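Local coordinates for protein porphyranase B (Zobellia galactanivorans, PDB 3JUU) that hydrolyses the sulfated red-algal polysaccharide porphyran at its beta-1,4 linkages, releasing mostly a sulfated disaccharide, at residues Q52-A64 / M240-K252. Residues are numbered along the deposited sequence; the frame is centred on the assembly and turned at random.
Sequences QGWIGRAPGLFLA and MVVETYDWNPVPK. With GOL (glycerol), chain H.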
ATOM      1  N   GLN A  52     -12.355  -8.701  -6.173  1.00 14.10           N
ATOM      2  CA  GLN A  52     -12.476  -7.576  -5.217  1.00 15.23           C
ATOM      3  C   GLN A  52     -13.462  -6.464  -5.646  1.00 15.44           C
ATOM      4  O   GLN A  52     -13.753  -6.311  -6.849  1.00 16.71           O
ATOM      5  CB  GLN A  52     -11.100  -6.996  -4.898  1.00 13.69           C
ATOM      6  CG  GLN A  52     -10.518  -6.015  -5.994  1.00 13.30           C
ATOM      7  CD  GLN A  52      -9.932  -6.782  -7.180  1.00 15.60           C
ATOM      8  OE1 GLN A  52      -9.818  -8.013  -7.150  1.00 16.54           O
ATOM      9  NE2 GLN A  52      -9.524  -6.054  -8.212  1.00 12.92           N
ATOM     10  N   GLY A  53     -13.923  -5.653  -4.681  1.00 14.97           N
ATOM     11  CA  GLY A  53     -14.878  -4.518  -4.959  1.00 15.68           C
ATOM     12  C   GLY A  53     -14.242  -3.494  -5.933  1.00 16.65           C
ATOM     13  O   GLY A  53     -14.914  -3.001  -6.821  1.00 18.94           O
ATOM     14  N   TRP A  54     -12.968  -3.167  -5.769  1.00 14.26           N
ATOM     15  CA  TRP A  54     -12.384  -2.083  -6.566  1.00 13.57           C
ATOM     16  C   TRP A  54     -11.715  -2.648  -7.828  1.00 12.39           C
ATOM     17  O   TRP A  54     -10.724  -3.369  -7.744  1.00 12.54           O
ATOM     18  CB  TRP A  54     -11.429  -1.286  -5.681  1.00 12.56           C
ATOM     19  CG  TRP A  54     -10.856  -0.056  -6.346  1.00 11.06           C
ATOM     20  CD1 TRP A  54     -11.461   0.711  -7.315  1.00 10.52           C
ATOM     21  CD2 TRP A  54      -9.561   0.538  -6.074  1.00  9.64           C
ATOM     22  NE1 TRP A  54     -10.579   1.766  -7.655  1.00  8.60           N
ATOM     23  CE2 TRP A  54      -9.417   1.644  -6.917  1.00  9.46           C
ATOM     24  CE3 TRP A  54      -8.506   0.222  -5.183  1.00 11.54           C
ATOM     25  CZ2 TRP A  54      -8.265   2.463  -6.885  1.00 12.41           C
ATOM     26  CZ3 TRP A  54      -7.399   1.005  -5.150  1.00 11.81           C
ATOM     27  CH2 TRP A  54      -7.269   2.127  -5.975  1.00 10.93           C
ATOM     28  N   ILE A  55     -12.278  -2.344  -8.995  1.00 12.71           N
ATOM     29  CA  ILE A  55     -11.694  -2.893 -10.228  1.00 12.48           C
ATOM     30  C   ILE A  55     -10.504  -2.080 -10.759  1.00 13.47           C
ATOM     31  O   ILE A  55      -9.810  -2.552 -11.662  1.00 11.57           O
ATOM     32  CB  ILE A  55     -12.803  -3.010 -11.363  1.00 14.08           C
ATOM     33  CG1 ILE A  55     -13.174  -1.634 -11.886  1.00 14.18           C
ATOM     34  CG2 ILE A  55     -14.001  -3.850 -10.785  1.00 15.40           C
ATOM     35  CD1 ILE A  55     -14.102  -1.709 -13.128  1.00 15.79           C
ATOM     36  N   GLY A  56     -10.262  -0.889 -10.199  1.00 10.59           N
ATOM     37  CA  GLY A  56      -9.263   0.026 -10.723  1.00 11.42           C
ATOM     38  C   GLY A  56      -9.793   1.394 -10.991  1.00 11.11           C
ATOM     39  O   GLY A  56     -11.003   1.562 -11.337  1.00 10.64           O
ATOM     40  N   ARG A  57      -8.955   2.406 -10.790  1.00 10.45           N
ATOM     41  CA  ARG A  57      -9.363   3.755 -11.155  1.00 11.72           C
ATOM     42  C   ARG A  57      -9.096   3.905 -12.650  1.00 11.08           C
ATOM     43  O   ARG A  57      -7.953   3.700 -13.100  1.00 10.48           O
ATOM     44  CB  ARG A  57      -8.562   4.801 -10.376  1.00 10.06           C
ATOM     45  CG  ARG A  57      -8.886   6.272 -10.704  1.00 12.07           C
ATOM     46  CD  ARG A  57      -8.103   7.236  -9.778  1.00 11.72           C
ATOM     47  NE  ARG A  57      -8.239   6.921  -8.322  1.00 12.74           N
ATOM     48  CZ  ARG A  57      -7.344   6.309  -7.562  1.00 12.44           C
ATOM     49  NH1 ARG A  57      -6.158   5.853  -8.032  1.00 10.25           N
ATOM     50  NH2 ARG A  57      -7.605   6.126  -6.265  1.00 13.91           N
ATOM     51  N   ALA A  58     -10.102   4.340 -13.417  1.00 10.68           N
ATOM     52  CA  ALA A  58      -9.795   4.421 -14.863  1.00 10.57           C
ATOM     53  C   ALA A  58      -8.656   5.448 -15.090  1.00  9.51           C
ATOM     54  O   ALA A  58      -8.603   6.496 -14.469  1.00  9.93           O
ATOM     55  CB  ALA A  58     -11.058   4.796 -15.679  1.00 11.49           C
ATOM     56  N   PRO A  59      -7.743   5.185 -16.020  1.00  9.73           N
ATOM     57  CA  PRO A  59      -7.805   4.147 -17.060  1.00  9.61           C
ATOM     58  C   PRO A  59      -6.974   2.879 -16.731  1.00 10.82           C
ATOM     59  O   PRO A  59      -6.688   2.110 -17.659  1.00  9.41           O
ATOM     60  CB  PRO A  59      -7.208   4.879 -18.274  1.00  9.25           C
ATOM     61  CG  PRO A  59      -6.038   5.715 -17.634  1.00 10.99           C
ATOM     62  CD  PRO A  59      -6.603   6.134 -16.224  1.00  9.68           C
ATOM     63  N   GLY A  60      -6.603   2.658 -15.458  1.00  9.81           N
ATOM     64  CA  GLY A  60      -5.777   1.468 -15.084  1.00  9.71           C
ATOM     65  C   GLY A  60      -6.652   0.339 -14.454  1.00 11.38           C
ATOM     66  O   GLY A  60      -7.246   0.531 -13.342  1.00 11.37           O
ATOM     67  N   LEU A  61      -6.730  -0.807 -15.140  1.00 10.69           N
ATOM     68  CA  LEU A  61      -7.613  -1.873 -14.719  1.00 10.52           C
ATOM     69  C   LEU A  61      -6.731  -2.889 -14.004  1.00 11.36           C
ATOM     70  O   LEU A  61      -5.682  -3.336 -14.543  1.00 10.36           O
ATOM     71  CB  LEU A  61      -8.327  -2.480 -15.978  1.00 11.56           C
ATOM     72  CG  LEU A  61      -9.343  -3.625 -15.716  1.00 11.43           C
ATOM     73  CD1 LEU A  61     -10.577  -2.979 -15.083  1.00  9.02           C
ATOM     74  CD2 LEU A  61      -9.735  -4.299 -17.105  1.00 12.10           C
ATOM     75  N   PHE A  62      -7.166  -3.340 -12.796  1.00  8.63           N
ATOM     76  CA  PHE A  62      -6.371  -4.341 -12.079  1.00 10.20           C
ATOM     77  C   PHE A  62      -6.539  -5.735 -12.706  1.00 10.20           C
ATOM     78  O   PHE A  62      -7.687  -6.214 -12.815  1.00 12.26           O
ATOM     79  CB  PHE A  62      -6.899  -4.455 -10.624  1.00  8.75           C
ATOM     80  CG  PHE A  62      -6.802  -3.134  -9.857  1.00  7.79           C
ATOM     81  CD1 PHE A  62      -5.686  -2.319 -10.079  1.00  8.24           C
ATOM     82  CD2 PHE A  62      -7.739  -2.784  -8.884  1.00  8.06           C
ATOM     83  CE1 PHE A  62      -5.519  -1.063  -9.337  1.00 12.94           C
ATOM     84  CE2 PHE A  62      -7.603  -1.580  -8.134  1.00  8.27           C
ATOM     85  CZ  PHE A  62      -6.467  -0.732  -8.377  1.00 11.13           C
ATOM     86  N   LEU A  63      -5.424  -6.309 -13.192  1.00  9.82           N
ATOM     87  CA  LEU A  63      -5.501  -7.642 -13.803  1.00 11.40           C
ATOM     88  C   LEU A  63      -4.919  -8.671 -12.882  1.00 10.72           C
ATOM     89  O   LEU A  63      -3.792  -8.521 -12.445  1.00 10.78           O
ATOM     90  CB  LEU A  63      -4.676  -7.659 -15.116  1.00 12.24           C
ATOM     91  CG  LEU A  63      -5.061  -6.600 -16.192  1.00 12.99           C
ATOM     92  CD1 LEU A  63      -4.205  -6.855 -17.501  1.00 11.47           C
ATOM     93  CD2 LEU A  63      -6.541  -6.626 -16.599  1.00 15.36           C
ATOM     94  N   ALA A  64      -5.613  -9.787 -12.710  1.00 11.17           N
ATOM     95  CA  ALA A  64      -5.025 -10.908 -11.966  1.00 12.42           C
ATOM     96  C   ALA A  64      -3.767 -11.424 -12.671  1.00 13.15           C
ATOM     97  O   ALA A  64      -2.785 -11.840 -12.010  1.00 13.14           O
ATOM     98  CB  ALA A  64      -6.108 -12.013 -11.748  1.00 13.13           C
ATOM     99  N   MET A 240      -1.618  -4.146  -1.585  1.00  9.05           N
ATOM    100  CA  MET A 240      -0.440  -3.824  -2.397  1.00  8.91           C
ATOM    101  C   MET A 240      -1.020  -3.599  -3.817  1.00  9.89           C
ATOM    102  O   MET A 240      -1.562  -4.538  -4.453  1.00  9.24           O
ATOM    103  CB  MET A 240       0.571  -5.013  -2.388  1.00 10.74           C
ATOM    104  CG  MET A 240       1.313  -5.204  -1.012  1.00 12.64           C
ATOM    105  SD  MET A 240       0.237  -6.343   0.026  1.00 22.92           S
ATOM    106  CE  MET A 240       0.512  -7.989  -0.639  1.00 12.89           C
ATOM    107  N   VAL A 241      -0.927  -2.364  -4.306  1.00 10.16           N
ATOM    108  CA  VAL A 241      -1.752  -1.969  -5.465  1.00  9.00           C
ATOM    109  C   VAL A 241      -0.901  -1.143  -6.382  1.00  8.80           C
ATOM    110  O   VAL A 241      -0.101  -0.270  -5.945  1.00  8.87           O
ATOM    111  CB  VAL A 241      -3.036  -1.187  -5.016  1.00  7.97           C
ATOM    112  CG1 VAL A 241      -3.764  -0.503  -6.237  1.00 12.01           C
ATOM    113  CG2 VAL A 241      -3.999  -2.157  -4.232  1.00 10.04           C
ATOM    114  N   VAL A 242      -1.130  -1.341  -7.675  1.00  8.51           N
ATOM    115  CA  VAL A 242      -0.407  -0.586  -8.708  1.00  7.87           C
ATOM    116  C   VAL A 242      -1.535  -0.048  -9.589  1.00  8.46           C
ATOM    117  O   VAL A 242      -2.289  -0.835 -10.191  1.00  8.53           O
ATOM    118  CB  VAL A 242       0.529  -1.555  -9.531  1.00  7.71           C
ATOM    119  CG1 VAL A 242       1.035  -0.811 -10.839  1.00  6.01           C
ATOM    120  CG2 VAL A 242       1.735  -2.004  -8.657  1.00  8.37           C
ATOM    121  N   GLU A 243      -1.704   1.276  -9.629  1.00  8.12           N
ATOM    122  CA  GLU A 243      -2.953   1.866 -10.182  1.00  8.97           C
ATOM    123  C   GLU A 243      -2.591   3.085 -11.037  1.00  9.55           C
ATOM    124  O   GLU A 243      -1.421   3.522 -11.026  1.00  8.64           O
ATOM    125  CB  GLU A 243      -3.816   2.359  -9.021  1.00  9.81           C
ATOM    126  CG  GLU A 243      -3.328   3.668  -8.425  1.00  8.66           C
ATOM    127  CD  GLU A 243      -3.481   3.668  -6.912  1.00 15.10           C
ATOM    128  OE1 GLU A 243      -4.493   4.247  -6.442  1.00 12.08           O
ATOM    129  OE2 GLU A 243      -2.599   3.116  -6.216  1.00 13.72           O
ATOM    130  N   THR A 244      -3.581   3.706 -11.680  1.00  8.72           N
ATOM    131  CA  THR A 244      -3.340   5.078 -12.219  1.00  8.46           C
ATOM    132  C   THR A 244      -3.973   6.072 -11.205  1.00  9.24           C
ATOM    133  O   THR A 244      -5.075   5.843 -10.679  1.00  9.36           O
ATOM    134  CB  THR A 244      -4.023   5.221 -13.616  1.00  8.25           C
ATOM    135  OG1 THR A 244      -5.361   4.692 -13.488  1.00  7.43           O
ATOM    136  CG2 THR A 244      -3.242   4.356 -14.699  1.00 11.25           C
ATOM    137  N   TYR A 245      -3.260   7.146 -10.945  1.00  9.66           N
ATOM    138  CA  TYR A 245      -3.805   8.285 -10.212  1.00 10.30           C
ATOM    139  C   TYR A 245      -4.245   9.373 -11.207  1.00 10.22           C
ATOM    140  O   TYR A 245      -3.566   9.625 -12.172  1.00  8.26           O
ATOM    141  CB  TYR A 245      -2.645   8.913  -9.431  1.00 10.06           C
ATOM    142  CG  TYR A 245      -2.164   8.110  -8.270  1.00  8.93           C
ATOM    143  CD1 TYR A 245      -3.003   7.754  -7.238  1.00 10.03           C
ATOM    144  CD2 TYR A 245      -0.779   7.807  -8.159  1.00  9.75           C
ATOM    145  CE1 TYR A 245      -2.501   7.093  -6.057  1.00 10.51           C
ATOM    146  CE2 TYR A 245      -0.300   7.195  -7.017  1.00  8.32           C
ATOM    147  CZ  TYR A 245      -1.160   6.807  -6.004  1.00 10.09           C
ATOM    148  OH  TYR A 245      -0.599   6.192  -4.891  1.00 11.05           O
ATOM    149  N   ASP A 246      -5.382  10.026 -10.951  1.00 10.54           N
ATOM    150  CA  ASP A 246      -5.842  11.096 -11.856  1.00 12.08           C
ATOM    151  C   ASP A 246      -4.849  12.210 -11.989  1.00 13.54           C
ATOM    152  O   ASP A 246      -4.794  12.897 -13.037  1.00 14.31           O
ATOM    153  CB  ASP A 246      -7.145  11.679 -11.277  1.00 12.08           C
ATOM    154  CG  ASP A 246      -8.357  10.749 -11.518  1.00 18.33           C
ATOM    155  OD1 ASP A 246      -8.253   9.664 -12.169  1.00 18.83           O
ATOM    156  OD2 ASP A 246      -9.405  11.089 -11.005  1.00 19.70           O
ATOM    157  N   TRP A 247      -4.026  12.428 -10.942  1.00 12.39           N
ATOM    158  CA  TRP A 247      -3.148  13.583 -10.961  1.00 12.25           C
ATOM    159  C   TRP A 247      -1.811  13.276 -11.606  1.00 12.21           C
ATOM    160  O   TRP A 247      -0.963  14.173 -11.706  1.00 13.59           O
ATOM    161  CB  TRP A 247      -2.941  14.122  -9.509  1.00 13.31           C
ATOM    162  CG  TRP A 247      -2.700  13.025  -8.535  1.00 11.53           C
ATOM    163  CD1 TRP A 247      -3.618  12.394  -7.767  1.00 17.35           C
ATOM    164  CD2 TRP A 247      -1.422  12.450  -8.187  1.00 13.64           C
ATOM    165  NE1 TRP A 247      -3.014  11.464  -6.978  1.00 17.17           N
ATOM    166  CE2 TRP A 247      -1.669  11.489  -7.190  1.00 13.83           C
ATOM    167  CE3 TRP A 247      -0.137  12.652  -8.639  1.00 14.15           C
ATOM    168  CZ2 TRP A 247      -0.661  10.705  -6.624  1.00 17.58           C
ATOM    169  CZ3 TRP A 247       0.906  11.856  -8.068  1.00 21.72           C
ATOM    170  CH2 TRP A 247       0.618  10.913  -7.077  1.00 17.13           C
ATOM    171  N   ASN A 248      -1.617  12.002 -12.020  1.00 11.74           N
ATOM    172  CA  ASN A 248      -0.402  11.625 -12.734  1.00 10.03           C
ATOM    173  C   ASN A 248      -0.816  10.924 -14.059  1.00 10.76           C
ATOM    174  O   ASN A 248      -0.863   9.667 -14.139  1.00  9.05           O
ATOM    175  CB  ASN A 248       0.480  10.704 -11.852  1.00 10.09           C
ATOM    176  CG  ASN A 248       1.966  10.809 -12.212  1.00  9.66           C
ATOM    177  OD1 ASN A 248       2.617   9.778 -12.444  1.00 13.51           O
ATOM    178  ND2 ASN A 248       2.494  12.066 -12.343  1.00  7.86           N
ATOM    179  N   PRO A 249      -1.115  11.723 -15.083  1.00 10.88           N
ATOM    180  CA  PRO A 249      -1.729  11.187 -16.277  1.00  9.52           C
ATOM    181  C   PRO A 249      -0.790  10.390 -17.205  1.00  9.70           C
ATOM    182  O   PRO A 249       0.415  10.280 -16.961  1.00  8.21           O
ATOM    183  CB  PRO A 249      -2.235  12.470 -17.033  1.00 11.94           C
ATOM    184  CG  PRO A 249      -1.386  13.601 -16.476  1.00 16.52           C
ATOM    185  CD  PRO A 249      -1.049  13.206 -15.092  1.00 11.37           C
ATOM    186  N   VAL A 250      -1.385   9.868 -18.272  1.00  9.87           N
ATOM    187  CA  VAL A 250      -0.646   8.945 -19.137  1.00  7.84           C
ATOM    188  C   VAL A 250       0.351   9.791 -19.980  1.00  8.93           C
ATOM    189  O   VAL A 250      -0.025  10.847 -20.498  1.00  9.63           O
ATOM    190  CB  VAL A 250      -1.655   8.309 -20.142  1.00 10.77           C
ATOM    191  CG1 VAL A 250      -0.868   7.317 -21.109  1.00  9.87           C
ATOM    192  CG2 VAL A 250      -2.763   7.505 -19.392  1.00  9.41           C
ATOM    193  N   PRO A 251       1.637   9.374 -20.100  1.00  9.52           N
ATOM    194  CA  PRO A 251       2.616  10.136 -20.922  1.00 10.16           C
ATOM    195  C   PRO A 251       2.358   9.944 -22.428  1.00  9.02           C
ATOM    196  O   PRO A 251       1.659   9.019 -22.823  1.00  8.98           O
ATOM    197  CB  PRO A 251       3.981   9.459 -20.613  1.00 11.85           C
ATOM    198  CG  PRO A 251       3.727   8.466 -19.493  1.00 10.81           C
ATOM    199  CD  PRO A 251       2.237   8.199 -19.422  1.00  9.35           C
ATOM    200  N   LYS A 252       2.995  10.744 -23.253  1.00 10.17           N
ATOM    201  CA  LYS A 252       2.621  10.807 -24.682  1.00  8.99           C
ATOM    202  C   LYS A 252       2.955   9.515 -25.438  1.00  8.21           C
ATOM    203  O   LYS A 252       2.448   9.275 -26.554  1.00  9.54           O
ATOM    204  CB  LYS A 252       3.374  12.013 -25.322  1.00 11.25           C
ATOM    205  CG  LYS A 252       2.691  13.357 -24.978  1.00 15.74           C
ATOM    206  CD  LYS A 252       3.496  14.543 -25.504  1.00 20.17           C
ATOM    207  CE  LYS A 252       2.892  15.867 -24.984  1.00 26.07           C
ATOM    208  NZ  LYS A 252       3.001  17.004 -26.019  1.00 36.65           N
TER
HETATM  209  C1  GOL H 294      -3.340   3.641  -3.026  1.00 12.43           C
HETATM  210  O1  GOL H 294      -3.702   2.493  -3.837  1.00 11.45           O
HETATM  211  C2  GOL H 294      -4.612   4.225  -2.347  1.00 14.98           C
HETATM  212  O2  GOL H 294      -4.411   5.464  -1.667  1.00 19.65           O
HETATM  213  C3  GOL H 294      -5.860   4.319  -3.168  1.00 18.92           C
HETATM  214  O3  GOL H 294      -5.573   5.276  -4.198  1.00 15.76           O
HETATM  215  O   HOH W   1      -6.113   2.381 -11.614  1.00 10.20           O
HETATM  216  O   HOH W   2      -6.499   7.848 -13.277  1.00  9.47           O
HETATM  217  O   HOH W   3     -10.340   8.198 -13.057  1.00 21.15           O
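Arg-57 reaches across to Glu-243 and Thr-244 in the substrate cleft of this GH16 beta-sandwich (jelly roll), joining the loop that leads into strand 60-62 to the chain just after strand 237-242. Its chain starts with CB 3.7 Å from Thr-244 O. CG runs on anti to the backbone N (chi1 179°), and CD passes 3.4 Å from Asp-246 OD1. A bend at chi3 then swings the guanidinium over to Glu-243. There NH1 makes two bonds in the guanidinium plane: a nearly straight salt bridge of 2.8 Å to the anti lone pair of Glu-243 OE1, and a hydrogen bond of 2.9 Å to Thr-244 O. With guanidinium and carboxylate almost coplanar (11° apart), these bonds fix the rotation of the group, while Trp-54 CZ2 lies over one of its faces. NH2 binds glycerol O3, which in turn donates to Glu-243 OE1; glycerol O1 donates to OE2, which also bonds Ser-122. Trp-54, Arg-57 and Glu-243 probably all bind the substrate, and the glycerol also bonds Glu-143, the probable nucleophile, consistent with occupying part of the sugar site. Next to the Trp-54 ring, Phe-62 CZ packs 3.5 Å from Val-241 CG1. Farther out, waters 2 and 3 both bridge Ala-58 O to Asp-246 OD1, and water 1 donates to Arg-57 O while accepting from Thr-244 N at 2.9 Å.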